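PDB 4MYM: Glyoxalase/bleomycin resistance protein/dioxygenase from Nocardioides sp., which probably belongs to the vicinal oxygen chelate superfamily of glyoxalases, dioxygenases and bleomycin-binding proteins, although its own substrate and reaction are not established. Local coordinates for residues D131-I139 and E150-P160. Sequence-based numbering, arbitrary orientation.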
ATOM      1  N   ASP A 131      -1.192 -23.264  -6.683  1.00 21.69           N
ATOM      2  CA  ASP A 131      -1.762 -23.350  -5.350  1.00 23.76           C
ATOM      3  C   ASP A 131      -0.649 -23.308  -4.316  1.00 24.79           C
ATOM      4  O   ASP A 131       0.381 -23.991  -4.449  1.00 24.78           O
ATOM      5  CB  ASP A 131      -2.591 -24.630  -5.195  1.00 24.53           C
ATOM      6  CG  ASP A 131      -3.785 -24.667  -6.134  1.00 26.07           C
ATOM      7  OD1 ASP A 131      -4.137 -23.610  -6.717  1.00 27.13           O
ATOM      8  OD2 ASP A 131      -4.391 -25.745  -6.276  1.00 27.51           O
ATOM      9  N   TYR A 132      -0.849 -22.493  -3.286  1.00 22.85           N
ATOM     10  CA  TYR A 132       0.167 -22.288  -2.276  1.00 22.36           C
ATOM     11  C   TYR A 132      -0.258 -22.884  -0.945  1.00 23.26           C
ATOM     12  O   TYR A 132      -1.445 -23.123  -0.719  1.00 23.86           O
ATOM     13  CB  TYR A 132       0.483 -20.789  -2.150  1.00 21.45           C
ATOM     14  CG  TYR A 132       1.258 -20.311  -3.353  1.00 20.68           C
ATOM     15  CD1 TYR A 132       2.653 -20.313  -3.347  1.00 19.89           C
ATOM     16  CD2 TYR A 132       0.602 -19.957  -4.524  1.00 19.20           C
ATOM     17  CE1 TYR A 132       3.366 -19.921  -4.453  1.00 19.57           C
ATOM     18  CE2 TYR A 132       1.309 -19.559  -5.639  1.00 19.25           C
ATOM     19  CZ  TYR A 132       2.691 -19.544  -5.594  1.00 18.40           C
ATOM     20  OH  TYR A 132       3.380 -19.160  -6.695  1.00 18.02           O
ATOM     21  N   PRO A 133       0.714 -23.112  -0.044  1.00 24.38           N
ATOM     22  CA  PRO A 133       0.415 -23.813   1.212  1.00 25.38           C
ATOM     23  C   PRO A 133      -0.482 -23.051   2.180  1.00 25.86           C
ATOM     24  O   PRO A 133      -0.912 -23.622   3.184  1.00 25.30           O
ATOM     25  CB  PRO A 133       1.798 -24.036   1.831  1.00 25.73           C
ATOM     26  CG  PRO A 133       2.700 -23.070   1.147  1.00 25.88           C
ATOM     27  CD  PRO A 133       2.163 -22.918  -0.231  1.00 24.52           C
ATOM     28  N   TRP A 134      -0.756 -21.780   1.886  1.00 24.46           N
ATOM     29  CA  TRP A 134      -1.693 -20.992   2.696  1.00 23.21           C
ATOM     30  C   TRP A 134      -3.126 -21.000   2.140  1.00 23.41           C
ATOM     31  O   TRP A 134      -3.922 -20.119   2.459  1.00 22.35           O
ATOM     32  CB  TRP A 134      -1.190 -19.557   2.850  1.00 22.18           C
ATOM     33  CG  TRP A 134      -0.715 -18.930   1.597  1.00 21.14           C
ATOM     34  CD1 TRP A 134      -1.463 -18.279   0.676  1.00 20.83           C
ATOM     35  CD2 TRP A 134       0.637 -18.867   1.139  1.00 20.37           C
ATOM     36  NE1 TRP A 134      -0.666 -17.814  -0.345  1.00 21.03           N
ATOM     37  CE2 TRP A 134       0.632 -18.164  -0.081  1.00 19.98           C
ATOM     38  CE3 TRP A 134       1.853 -19.349   1.636  1.00 20.33           C
ATOM     39  CZ2 TRP A 134       1.786 -17.928  -0.805  1.00 19.80           C
ATOM     40  CZ3 TRP A 134       3.004 -19.113   0.912  1.00 19.13           C
ATOM     41  CH2 TRP A 134       2.965 -18.406  -0.294  1.00 19.51           C
ATOM     42  N   ASN A 135      -3.440 -21.996   1.310  1.00 24.34           N
ATOM     43  CA  ASN A 135      -4.809 -22.260   0.839  1.00 23.97           C
ATOM     44  C   ASN A 135      -5.361 -21.219  -0.144  1.00 23.43           C
ATOM     45  O   ASN A 135      -6.580 -20.940  -0.180  1.00 22.19           O
ATOM     46  CB  ASN A 135      -5.769 -22.464   2.032  1.00 25.43           C
ATOM     47  CG  ASN A 135      -6.956 -23.343   1.671  1.00 26.63           C
ATOM     48  OD1 ASN A 135      -8.130 -23.006   1.921  1.00 28.39           O
ATOM     49  ND2 ASN A 135      -6.659 -24.452   1.043  1.00 25.26           N
ATOM     50  N   ALA A 136      -4.457 -20.691  -0.970  1.00 21.83           N
ATOM     51  CA  ALA A 136      -4.806 -19.753  -2.032  1.00 20.55           C
ATOM     52  C   ALA A 136      -4.134 -20.122  -3.331  1.00 20.30           C
ATOM     53  O   ALA A 136      -3.036 -20.695  -3.339  1.00 20.81           O
ATOM     54  CB  ALA A 136      -4.423 -18.329  -1.634  1.00 20.51           C
ATOM     55  N   ARG A 137      -4.798 -19.777  -4.439  1.00 20.02           N
ATOM     56  CA  ARG A 137      -4.222 -19.844  -5.751  1.00 19.85           C
ATOM     57  C   ARG A 137      -3.775 -18.424  -6.097  1.00 19.82           C
ATOM     58  O   ARG A 137      -4.588 -17.491  -6.051  1.00 19.11           O
ATOM     59  CB  ARG A 137      -5.242 -20.378  -6.763  1.00 20.75           C
ATOM     60  CG  ARG A 137      -4.727 -20.461  -8.186  1.00 20.99           C
ATOM     61  CD  ARG A 137      -5.609 -21.364  -9.044  1.00 21.35           C
ATOM     62  NE  ARG A 137      -5.007 -21.696 -10.327  1.00 21.27           N
ATOM     63  CZ  ARG A 137      -4.175 -22.718 -10.548  1.00 22.34           C
ATOM     64  NH1 ARG A 137      -3.797 -23.523  -9.571  1.00 22.70           N
ATOM     65  NH2 ARG A 137      -3.705 -22.932 -11.777  1.00 22.19           N
ATOM     66  N   CYS A 138      -2.484 -18.269  -6.400  1.00 18.98           N
ATOM     67  CA  CYS A 138      -1.851 -16.952  -6.531  1.00 19.17           C
ATOM     68  C   CYS A 138      -1.009 -16.779  -7.765  1.00 18.94           C
ATOM     69  O   CYS A 138      -0.452 -17.749  -8.308  1.00 18.64           O
ATOM     70  CB  CYS A 138      -0.937 -16.676  -5.335  1.00 19.38           C
ATOM     71  SG  CYS A 138      -1.717 -16.930  -3.748  1.00 19.73           S
ATOM     72  N   ILE A 139      -0.901 -15.521  -8.192  1.00 18.38           N
ATOM     73  CA  ILE A 139       0.074 -15.119  -9.187  1.00 17.77           C
ATOM     74  C   ILE A 139       0.780 -13.854  -8.691  1.00 17.36           C
ATOM     75  O   ILE A 139       0.188 -13.030  -7.979  1.00 16.46           O
ATOM     76  CB  ILE A 139      -0.553 -14.893 -10.576  1.00 17.41           C
ATOM     77  CG1 ILE A 139      -1.737 -13.918 -10.503  1.00 17.02           C
ATOM     78  CG2 ILE A 139      -0.988 -16.248 -11.152  1.00 18.13           C
ATOM     79  CD1 ILE A 139      -2.453 -13.710 -11.821  1.00 16.93           C
ATOM     80  N   GLU A 150       0.276  -9.233  -6.096  1.00 15.92           N
ATOM     81  CA  GLU A 150      -0.268 -10.551  -5.917  1.00 15.65           C
ATOM     82  C   GLU A 150      -1.756 -10.478  -6.259  1.00 16.33           C
ATOM     83  O   GLU A 150      -2.457  -9.586  -5.790  1.00 15.62           O
ATOM     84  CB  GLU A 150      -0.106 -11.007  -4.483  1.00 16.13           C
ATOM     85  CG  GLU A 150      -0.733 -12.375  -4.190  1.00 16.37           C
ATOM     86  CD  GLU A 150      -0.898 -12.655  -2.723  1.00 17.36           C
ATOM     87  OE1 GLU A 150      -1.558 -11.848  -2.026  1.00 18.57           O
ATOM     88  OE2 GLU A 150      -0.408 -13.695  -2.251  1.00 18.44           O
ATOM     89  N   TYR A 151      -2.214 -11.376  -7.124  1.00 16.77           N
ATOM     90  CA  TYR A 151      -3.641 -11.640  -7.279  1.00 16.77           C
ATOM     91  C   TYR A 151      -3.821 -12.997  -6.634  1.00 17.08           C
ATOM     92  O   TYR A 151      -3.039 -13.921  -6.891  1.00 17.03           O
ATOM     93  CB  TYR A 151      -4.068 -11.688  -8.750  1.00 16.97           C
ATOM     94  CG  TYR A 151      -4.175 -10.381  -9.497  1.00 17.54           C
ATOM     95  CD1 TYR A 151      -3.342  -9.296  -9.219  1.00 17.94           C
ATOM     96  CD2 TYR A 151      -5.082 -10.241 -10.545  1.00 19.00           C
ATOM     97  CE1 TYR A 151      -3.440  -8.114  -9.924  1.00 18.07           C
ATOM     98  CE2 TYR A 151      -5.173  -9.063 -11.260  1.00 19.03           C
ATOM     99  CZ  TYR A 151      -4.353  -7.998 -10.940  1.00 18.86           C
ATOM    100  OH  TYR A 151      -4.437  -6.833 -11.668  1.00 18.37           O
ATOM    101  N   PHE A 152      -4.805 -13.127  -5.750  1.00 16.76           N
ATOM    102  CA  PHE A 152      -5.012 -14.362  -5.024  1.00 16.76           C
ATOM    103  C   PHE A 152      -6.504 -14.639  -4.890  1.00 17.82           C
ATOM    104  O   PHE A 152      -7.318 -13.711  -4.927  1.00 16.90           O
ATOM    105  CB  PHE A 152      -4.340 -14.365  -3.646  1.00 17.60           C
ATOM    106  CG  PHE A 152      -5.011 -13.486  -2.612  1.00 18.12           C
ATOM    107  CD1 PHE A 152      -4.787 -12.111  -2.588  1.00 19.01           C
ATOM    108  CD2 PHE A 152      -5.835 -14.036  -1.646  1.00 19.07           C
ATOM    109  CE1 PHE A 152      -5.405 -11.301  -1.642  1.00 19.58           C
ATOM    110  CE2 PHE A 152      -6.457 -13.223  -0.704  1.00 19.38           C
ATOM    111  CZ  PHE A 152      -6.230 -11.865  -0.694  1.00 19.57           C
ATOM    112  N   ALA A 153      -6.831 -15.922  -4.772  1.00 18.45           N
ATOM    113  CA  ALA A 153      -8.185 -16.361  -4.448  1.00 19.10           C
ATOM    114  C   ALA A 153      -8.120 -17.607  -3.568  1.00 20.53           C
ATOM    115  O   ALA A 153      -7.270 -18.488  -3.759  1.00 19.01           O
ATOM    116  CB  ALA A 153      -8.978 -16.604  -5.713  1.00 20.16           C
ATOM    117  N   TRP A 154      -9.006 -17.657  -2.576  1.00 20.86           N
ATOM    118  CA  TRP A 154      -8.990 -18.716  -1.586  1.00 22.73           C
ATOM    119  C   TRP A 154      -9.490 -20.022  -2.201  1.00 24.06           C
ATOM    120  O   TRP A 154     -10.445 -20.020  -2.962  1.00 22.57           O
ATOM    121  CB  TRP A 154      -9.873 -18.367  -0.383  1.00 23.56           C
ATOM    122  CG  TRP A 154      -9.379 -17.201   0.400  1.00 25.06           C
ATOM    123  CD1 TRP A 154     -10.044 -16.047   0.640  1.00 25.74           C
ATOM    124  CD2 TRP A 154      -8.104 -17.075   1.034  1.00 25.38           C
ATOM    125  NE1 TRP A 154      -9.265 -15.202   1.381  1.00 26.99           N
ATOM    126  CE2 TRP A 154      -8.065 -15.807   1.633  1.00 26.34           C
ATOM    127  CE3 TRP A 154      -6.986 -17.905   1.137  1.00 26.26           C
ATOM    128  CZ2 TRP A 154      -6.954 -15.346   2.341  1.00 26.14           C
ATOM    129  CZ3 TRP A 154      -5.881 -17.449   1.835  1.00 26.03           C
ATOM    130  CH2 TRP A 154      -5.877 -16.179   2.432  1.00 26.16           C
ATOM    131  N   LEU A 155      -8.817 -21.111  -1.871  1.00 25.43           N
ATOM    132  CA  LEU A 155      -9.277 -22.453  -2.219  1.00 28.22           C
ATOM    133  C   LEU A 155     -10.364 -22.852  -1.229  1.00 28.61           C
ATOM    134  O   LEU A 155     -10.648 -22.111  -0.278  1.00 26.33           O
ATOM    135  CB  LEU A 155      -8.109 -23.439  -2.159  1.00 29.24           C
ATOM    136  CG  LEU A 155      -6.919 -23.134  -3.076  1.00 30.56           C
ATOM    137  CD1 LEU A 155      -5.795 -24.125  -2.825  1.00 31.43           C
ATOM    138  CD2 LEU A 155      -7.331 -23.153  -4.540  1.00 31.12           C
ATOM    139  N   GLU A 156     -10.978 -24.015  -1.436  1.00 31.54           N
ATOM    140  CA  GLU A 156     -12.010 -24.495  -0.507  1.00 32.50           C
ATOM    141  C   GLU A 156     -11.533 -24.421   0.938  1.00 31.61           C
ATOM    142  O   GLU A 156     -10.427 -24.847   1.253  1.00 31.41           O
ATOM    143  CB  GLU A 156     -12.436 -25.938  -0.816  1.00 37.31           C
ATOM    144  CG  GLU A 156     -13.378 -26.492   0.254  1.00 41.65           C
ATOM    145  CD  GLU A 156     -13.917 -27.884  -0.030  1.00 47.10           C
ATOM    146  OE1 GLU A 156     -13.361 -28.593  -0.900  1.00 49.08           O
ATOM    147  OE2 GLU A 156     -14.897 -28.271   0.649  1.00 51.36           O
ATOM    148  N   GLY A 157     -12.393 -23.909   1.815  1.00 31.04           N
ATOM    149  CA  GLY A 157     -12.075 -23.746   3.231  1.00 30.61           C
ATOM    150  C   GLY A 157     -11.721 -22.316   3.604  1.00 29.58           C
ATOM    151  O   GLY A 157     -11.774 -21.944   4.775  1.00 30.41           O
ATOM    152  N   GLY A 158     -11.351 -21.509   2.614  1.00 29.05           N
ATOM    153  CA  GLY A 158     -11.149 -20.082   2.836  1.00 29.30           C
ATOM    154  C   GLY A 158      -9.833 -19.738   3.523  1.00 28.76           C
ATOM    155  O   GLY A 158      -8.881 -20.519   3.504  1.00 29.50           O
ATOM    156  N   LYS A 159      -9.795 -18.553   4.127  1.00 29.24           N
ATOM    157  CA  LYS A 159      -8.581 -18.008   4.729  1.00 28.94           C
ATOM    158  C   LYS A 159      -8.176 -18.749   5.995  1.00 28.09           C
ATOM    159  O   LYS A 159      -8.962 -18.813   6.939  1.00 28.12           O
ATOM    160  CB  LYS A 159      -8.794 -16.527   5.057  1.00 29.54           C
ATOM    161  CG  LYS A 159      -7.582 -15.827   5.649  1.00 29.34           C
ATOM    162  CD  LYS A 159      -7.797 -14.325   5.726  1.00 29.52           C
ATOM    163  CE  LYS A 159      -6.548 -13.660   6.273  1.00 30.34           C
ATOM    164  NZ  LYS A 159      -6.615 -12.179   6.211  1.00 30.65           N
ATOM    165  N   PRO A 160      -6.935 -19.281   6.038  1.00 27.09           N
ATOM    166  CA  PRO A 160      -6.436 -19.953   7.226  1.00 26.88           C
ATOM    167  C   PRO A 160      -5.833 -18.990   8.246  1.00 26.91           C
ATOM    168  O   PRO A 160      -5.574 -17.821   7.927  1.00 24.14           O
ATOM    169  CB  PRO A 160      -5.326 -20.839   6.664  1.00 27.62           C
ATOM    170  CG  PRO A 160      -4.747 -20.003   5.567  1.00 28.10           C
ATOM    171  CD  PRO A 160      -5.886 -19.187   5.003  1.00 27.33           C
TER
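A136 and C138 lie against W154 and F152 in the antiparallel hairpin of strands 136-142 and 147-154, part of a four-stranded βαβββ module such as vicinal oxygen chelate proteins are built from. The hairpin is stitched by R137 paired with A153 and I139 with Y151; R137 N reaches A153 O over 2.9 Å. Beyond these pairs L155 N donates to N135 O at 2.8 Å, and this same oxygen lies at the edge of the W154 ring. The small side chains of A136 and C138 form a low floor for bulky neighbours: the methyl of A136 nestles against the indole of W154, 3.8 Å from CE3, and C138 SG sits 3.7 Å from F152 CB. With CG between the backbone N and the carbonyl carbon (chi1 72°), the F152 ring leads away from C138, and its CE2 comes under one face of W154, while K159 CA lies over the centre of the opposite face. On this side of the sheet E150 OE1 hydrogen-bonds a bound molecule, probably from the crystallisation liquor, that may mark a pocket.

On the opposite face, that of R137, I139, Y151 and A153, I139 CG1 packs 3.7 Å from Y151 CB, and branched L155 drops between D131 and R137. R137 CB offers L155 CD2 an apolar wall beside the D131 carboxylate, while the extended chain carries the guanidinium away to D131 and to D112 of helix 108-120. After L155, a type II turn through G157, whose positive phi suits a residue without CB, brings P160 back against the loop, its CG 3.2 Å from W134 O.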